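Long-range contact in thiamine pyrophosphokinase (Bacillus subtilis, PDB 3LM8), which transfers a diphosphate group from ATP to thiamine, making thiamine diphosphate and AMP in thiamine salvage: residues G10-Y21 with I97-G105. The protein carries 1 engineered substitution. Numbering follows the deposited sequence.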
ATOM      1  N   GLY A  10       6.811   8.983  -5.199  1.00 35.59           N
ATOM      2  CA  GLY A  10       6.806   8.445  -6.549  1.00 36.87           C
ATOM      3  C   GLY A  10       6.170   9.456  -7.480  1.00 37.92           C
ATOM      4  O   GLY A  10       5.703  10.491  -7.013  1.00 32.91           O
ATOM      5  N   PRO A  11       6.152   9.213  -8.799  1.00 40.28           N
ATOM      6  CA  PRO A  11       5.535  10.176  -9.721  1.00 28.63           C
ATOM      7  C   PRO A  11       4.041  10.378  -9.440  1.00 28.60           C
ATOM      8  O   PRO A  11       3.306   9.426  -9.227  1.00 21.59           O
ATOM      9  CB  PRO A  11       5.812   9.567 -11.093  1.00 22.66           C
ATOM     10  CG  PRO A  11       6.005   8.084 -10.799  1.00 29.66           C
ATOM     11  CD  PRO A  11       6.800   8.114  -9.535  1.00 30.14           C
ATOM     12  N   LYS A  12       3.606  11.633  -9.436  1.00 27.91           N
ATOM     13  CA  LYS A  12       2.219  11.995  -9.152  1.00 31.26           C
ATOM     14  C   LYS A  12       1.149  11.392 -10.056  1.00 36.00           C
ATOM     15  O   LYS A  12       0.016  11.191  -9.626  1.00 26.47           O
ATOM     16  CB  LYS A  12       2.063  13.511  -9.205  1.00 31.28           C
ATOM     17  CG  LYS A  12       2.998  14.285  -8.319  1.00 29.50           C
ATOM     18  CD  LYS A  12       2.788  15.790  -8.494  1.00 42.39           C
ATOM     19  CE  LYS A  12       1.380  16.220  -8.101  1.00 51.25           C
ATOM     20  NZ  LYS A  12       1.229  17.697  -8.133  1.00 46.66           N
ATOM     21  N   ASN A  13       1.495  11.133 -11.311  1.00 44.62           N
ATOM     22  CA  ASN A  13       0.526  10.594 -12.267  1.00 41.33           C
ATOM     23  C   ASN A  13       0.063   9.169 -11.975  1.00 38.34           C
ATOM     24  O   ASN A  13      -0.987   8.745 -12.450  1.00 47.65           O
ATOM     25  CB  ASN A  13       1.095  10.691 -13.688  1.00 34.13           C
ATOM     26  CG  ASN A  13       2.486  10.115 -13.795  1.00 33.85           C
ATOM     27  OD1 ASN A  13       2.679   9.018 -14.323  1.00 31.01           O
ATOM     28  ND2 ASN A  13       3.470  10.849 -13.276  1.00 33.39           N
ATOM     29  N   LEU A  14       0.844   8.429 -11.198  1.00 23.65           N
ATOM     30  CA  LEU A  14       0.468   7.065 -10.861  1.00 25.07           C
ATOM     31  C   LEU A  14      -0.335   7.033  -9.568  1.00 28.91           C
ATOM     32  O   LEU A  14      -0.808   5.975  -9.149  1.00 30.90           O
ATOM     33  CB  LEU A  14       1.708   6.173 -10.718  1.00 30.45           C
ATOM     34  CG  LEU A  14       2.481   5.733 -11.971  1.00 37.48           C
ATOM     35  CD1 LEU A  14       1.504   5.216 -13.005  1.00 41.58           C
ATOM     36  CD2 LEU A  14       3.271   6.887 -12.544  1.00 45.61           C
ATOM     37  N   ILE A  15      -0.496   8.203  -8.953  1.00 32.33           N
ATOM     38  CA  ILE A  15      -1.220   8.345  -7.691  1.00 27.39           C
ATOM     39  C   ILE A  15      -2.671   8.803  -7.880  1.00 24.64           C
ATOM     40  O   ILE A  15      -2.955   9.697  -8.680  1.00 26.01           O
ATOM     41  CB  ILE A  15      -0.484   9.339  -6.772  1.00 17.42           C
ATOM     42  CG1 ILE A  15       0.967   8.901  -6.610  1.00 16.04           C
ATOM     43  CG2 ILE A  15      -1.155   9.409  -5.411  1.00 19.10           C
ATOM     44  CD1 ILE A  15       1.764   9.808  -5.735  1.00 11.21           C
ATOM     45  N   PRO A  16      -3.608   8.194  -7.129  1.00 20.07           N
ATOM     46  CA  PRO A  16      -5.043   8.496  -7.177  1.00 19.88           C
ATOM     47  C   PRO A  16      -5.371   9.824  -6.539  1.00 22.18           C
ATOM     48  O   PRO A  16      -4.501  10.517  -6.017  1.00 30.34           O
ATOM     49  CB  PRO A  16      -5.679   7.364  -6.361  1.00  4.87           C
ATOM     50  CG  PRO A  16      -4.608   6.330  -6.248  1.00 35.75           C
ATOM     51  CD  PRO A  16      -3.349   7.125  -6.152  1.00 24.18           C
ATOM     52  N   ASP A  17      -6.650  10.160  -6.573  1.00 18.31           N
ATOM     53  CA  ASP A  17      -7.140  11.368  -5.944  1.00 26.06           C
ATOM     54  C   ASP A  17      -7.013  11.089  -4.441  1.00 35.64           C
ATOM     55  O   ASP A  17      -7.571  10.113  -3.918  1.00 35.69           O
ATOM     56  CB  ASP A  17      -8.608  11.583  -6.326  1.00 31.12           C
ATOM     57  CG  ASP A  17      -9.343  12.484  -5.353  1.00 42.81           C
ATOM     58  OD1 ASP A  17     -10.556  12.249  -5.150  1.00 38.19           O
ATOM     59  OD2 ASP A  17      -8.720  13.423  -4.800  1.00 44.66           O
ATOM     60  N   LEU A  18      -6.258  11.919  -3.741  1.00 40.17           N
ATOM     61  CA  LEU A  18      -6.106  11.708  -2.314  1.00 28.31           C
ATOM     62  C   LEU A  18      -7.312  12.308  -1.579  1.00 26.08           C
ATOM     63  O   LEU A  18      -7.790  11.747  -0.593  1.00 31.61           O
ATOM     64  CB  LEU A  18      -4.792  12.336  -1.833  1.00 11.04           C
ATOM     65  CG  LEU A  18      -3.571  11.833  -2.610  1.00 22.75           C
ATOM     66  CD1 LEU A  18      -2.295  12.534  -2.132  1.00 17.09           C
ATOM     67  CD2 LEU A  18      -3.461  10.329  -2.427  1.00 20.92           C
ATOM     68  N   THR A  19      -7.799  13.441  -2.086  1.00 17.50           N
ATOM     69  CA  THR A  19      -8.943  14.154  -1.519  1.00 23.57           C
ATOM     70  C   THR A  19     -10.030  13.234  -0.958  1.00 28.28           C
ATOM     71  O   THR A  19     -10.380  13.321   0.223  1.00 26.00           O
ATOM     72  CB  THR A  19      -9.580  15.081  -2.586  1.00 31.36           C
ATOM     73  OG1 THR A  19      -8.663  16.136  -2.900  1.00 27.36           O
ATOM     74  CG2 THR A  19     -10.878  15.688  -2.085  1.00 32.67           C
ATOM     75  N   GLY A  20     -10.551  12.352  -1.806  1.00 18.96           N
ATOM     76  CA  GLY A  20     -11.604  11.446  -1.383  1.00 16.38           C
ATOM     77  C   GLY A  20     -11.216  10.477  -0.283  1.00 25.34           C
ATOM     78  O   GLY A  20     -12.069   9.761   0.258  1.00 23.00           O
ATOM     79  N   TYR A  21      -9.930  10.452   0.046  1.00 22.22           N
ATOM     80  CA  TYR A  21      -9.419   9.576   1.091  1.00 22.76           C
ATOM     81  C   TYR A  21      -9.323  10.332   2.411  1.00 17.76           C
ATOM     82  O   TYR A  21      -8.961   9.755   3.446  1.00 25.72           O
ATOM     83  CB  TYR A  21      -8.039   9.015   0.696  1.00 17.62           C
ATOM     84  CG  TYR A  21      -8.094   7.770  -0.168  1.00 17.79           C
ATOM     85  CD1 TYR A  21      -8.417   6.528   0.385  1.00 24.81           C
ATOM     86  CD2 TYR A  21      -7.828   7.831  -1.539  1.00 16.09           C
ATOM     87  CE1 TYR A  21      -8.471   5.373  -0.403  1.00 24.54           C
ATOM     88  CE2 TYR A  21      -7.881   6.678  -2.342  1.00 20.53           C
ATOM     89  CZ  TYR A  21      -8.203   5.453  -1.766  1.00 25.72           C
ATOM     90  OH  TYR A  21      -8.255   4.312  -2.543  1.00 33.44           O
ATOM     91  N   ILE A  97      -3.189   1.228   7.520  1.00 24.77           N
ATOM     92  CA  ILE A  97      -2.172   2.106   6.985  1.00 26.88           C
ATOM     93  C   ILE A  97      -2.373   1.997   5.482  1.00 24.73           C
ATOM     94  O   ILE A  97      -2.551   0.897   4.961  1.00 22.99           O
ATOM     95  CB  ILE A  97      -0.734   1.649   7.330  1.00 17.49           C
ATOM     96  CG1 ILE A  97      -0.476   1.810   8.830  1.00 13.90           C
ATOM     97  CG2 ILE A  97       0.263   2.497   6.567  1.00 15.43           C
ATOM     98  CD1 ILE A  97       0.837   1.244   9.283  1.00 17.91           C
ATOM     99  N   GLN A  98      -2.385   3.135   4.797  1.00  8.72           N
ATOM    100  CA  GLN A  98      -2.538   3.153   3.350  1.00 19.00           C
ATOM    101  C   GLN A  98      -1.418   3.999   2.772  1.00 23.68           C
ATOM    102  O   GLN A  98      -1.225   5.147   3.168  1.00 20.16           O
ATOM    103  CB  GLN A  98      -3.915   3.700   2.961  1.00 13.40           C
ATOM    104  CG  GLN A  98      -5.028   2.674   3.168  1.00 21.48           C
ATOM    105  CD  GLN A  98      -6.418   3.229   2.894  1.00 22.71           C
ATOM    106  OE1 GLN A  98      -7.266   2.552   2.288  1.00 27.84           O
ATOM    107  NE2 GLN A  98      -6.668   4.461   3.353  1.00 14.71           N
ATOM    108  N   ILE A  99      -0.673   3.418   1.838  1.00 21.14           N
ATOM    109  CA  ILE A  99       0.465   4.100   1.238  1.00 22.89           C
ATOM    110  C   ILE A  99       0.287   4.385  -0.244  1.00 20.30           C
ATOM    111  O   ILE A  99      -0.143   3.518  -1.014  1.00 24.15           O
ATOM    112  CB  ILE A  99       1.755   3.275   1.417  1.00 18.81           C
ATOM    113  CG1 ILE A  99       1.883   2.811   2.878  1.00 16.56           C
ATOM    114  CG2 ILE A  99       2.953   4.116   1.010  1.00  9.75           C
ATOM    115  CD1 ILE A  99       3.008   1.828   3.150  1.00 10.80           C
ATOM    116  N   PHE A 100       0.649   5.604  -0.638  1.00 13.36           N
ATOM    117  CA  PHE A 100       0.540   6.039  -2.028  1.00  7.87           C
ATOM    118  C   PHE A 100       1.913   6.467  -2.552  1.00 18.71           C
ATOM    119  O   PHE A 100       2.861   6.608  -1.770  1.00 23.83           O
ATOM    120  CB  PHE A 100      -0.443   7.210  -2.118  1.00  8.31           C
ATOM    121  CG  PHE A 100      -1.757   6.937  -1.459  1.00 20.07           C
ATOM    122  CD1 PHE A 100      -2.863   6.557  -2.212  1.00 26.06           C
ATOM    123  CD2 PHE A 100      -1.886   7.037  -0.070  1.00 14.64           C
ATOM    124  CE1 PHE A 100      -4.090   6.280  -1.595  1.00 26.43           C
ATOM    125  CE2 PHE A 100      -3.103   6.764   0.560  1.00 21.21           C
ATOM    126  CZ  PHE A 100      -4.209   6.384  -0.208  1.00 18.61           C
ATOM    127  N   GLY A 101       2.005   6.691  -3.865  1.00 20.61           N
ATOM    128  CA  GLY A 101       3.268   7.106  -4.460  1.00 31.33           C
ATOM    129  C   GLY A 101       4.227   5.962  -4.258  1.00 37.40           C
ATOM    130  O   GLY A 101       5.411   6.139  -3.957  1.00 37.80           O
ATOM    131  N   ILE A 102       3.680   4.771  -4.448  1.00 21.46           N
ATOM    132  CA  ILE A 102       4.397   3.538  -4.251  1.00 20.91           C
ATOM    133  C   ILE A 102       4.895   2.882  -5.537  1.00 21.67           C
ATOM    134  O   ILE A 102       5.631   1.884  -5.511  1.00 15.48           O
ATOM    135  CB  ILE A 102       3.488   2.597  -3.445  1.00 21.62           C
ATOM    136  CG1 ILE A 102       3.987   2.553  -2.002  1.00 27.15           C
ATOM    137  CG2 ILE A 102       3.385   1.226  -4.107  1.00 18.72           C
ATOM    138  CD1 ILE A 102       3.156   1.663  -1.108  1.00 35.09           C
ATOM    139  N   THR A 103       4.496   3.446  -6.669  1.00 26.02           N
ATOM    140  CA  THR A 103       4.924   2.919  -7.956  1.00 16.04           C
ATOM    141  C   THR A 103       5.622   4.034  -8.707  1.00 17.01           C
ATOM    142  O   THR A 103       5.423   5.204  -8.409  1.00 17.37           O
ATOM    143  CB  THR A 103       3.736   2.403  -8.760  1.00 25.15           C
ATOM    144  OG1 THR A 103       2.708   3.396  -8.775  1.00 31.20           O
ATOM    145  CG2 THR A 103       3.189   1.134  -8.128  1.00 24.55           C
ATOM    146  N   GLY A 104       6.465   3.665  -9.657  1.00 17.03           N
ATOM    147  CA  GLY A 104       7.188   4.657 -10.418  1.00 27.66           C
ATOM    148  C   GLY A 104       8.060   3.993 -11.456  1.00 31.14           C
ATOM    149  O   GLY A 104       8.027   2.765 -11.615  1.00 27.95           O
ATOM    150  N   GLY A 105       8.843   4.818 -12.153  1.00 28.59           N
ATOM    151  CA  GLY A 105       9.735   4.343 -13.199  1.00 21.73           C
ATOM    152  C   GLY A 105      10.734   3.303 -12.737  1.00 31.34           C
ATOM    153  O   GLY A 105      10.960   2.305 -13.428  1.00 34.72           O
TER
HETATM  154  O   HOH W   1       3.929   7.277  -7.821  1.00 21.90           O
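Phe100 and Tyr21 both hold CG opposite the carbonyl carbon (chi1 -51° and -85°), and this turns the edge of the Phe100 ring onto a face of Tyr21. The stack is T-shaped, with ring centroids 5.2 Å apart and planes at 64°; Phe100 CZ stands over the centre of the tyrosine ring. A face of Phe100 receives a CH-pi contact from Leu18, whose CD2 lies 4.0 Å from the ring centroid of Phe100, while Pro16 CD meets the ring edge. Ile15 reaches across with CD1, 3.3 Å from Gly101 CA, and lays CG2 against Phe100 CB. With an alanine in place of Tyr21, the edge of Phe100 would probably lose its aromatic cover and the ring be freer to shift. Farther along, one water donates to both Pro11 O and Thr103 O, 2.6 Å from each, and Pro11 CD packs 3.6 Å from Gly104 CA. The contact fastens the loop between strands 3-7 and 26-31 over the C-terminal end of strand 96-100, in the parallel part of the mixed sheet. Here Leu18 also touches Val7 and Trp28, and Tyr21 and Phe100 both rest on Asn5 of strand 3-7 and Ile130 of strand 126-131.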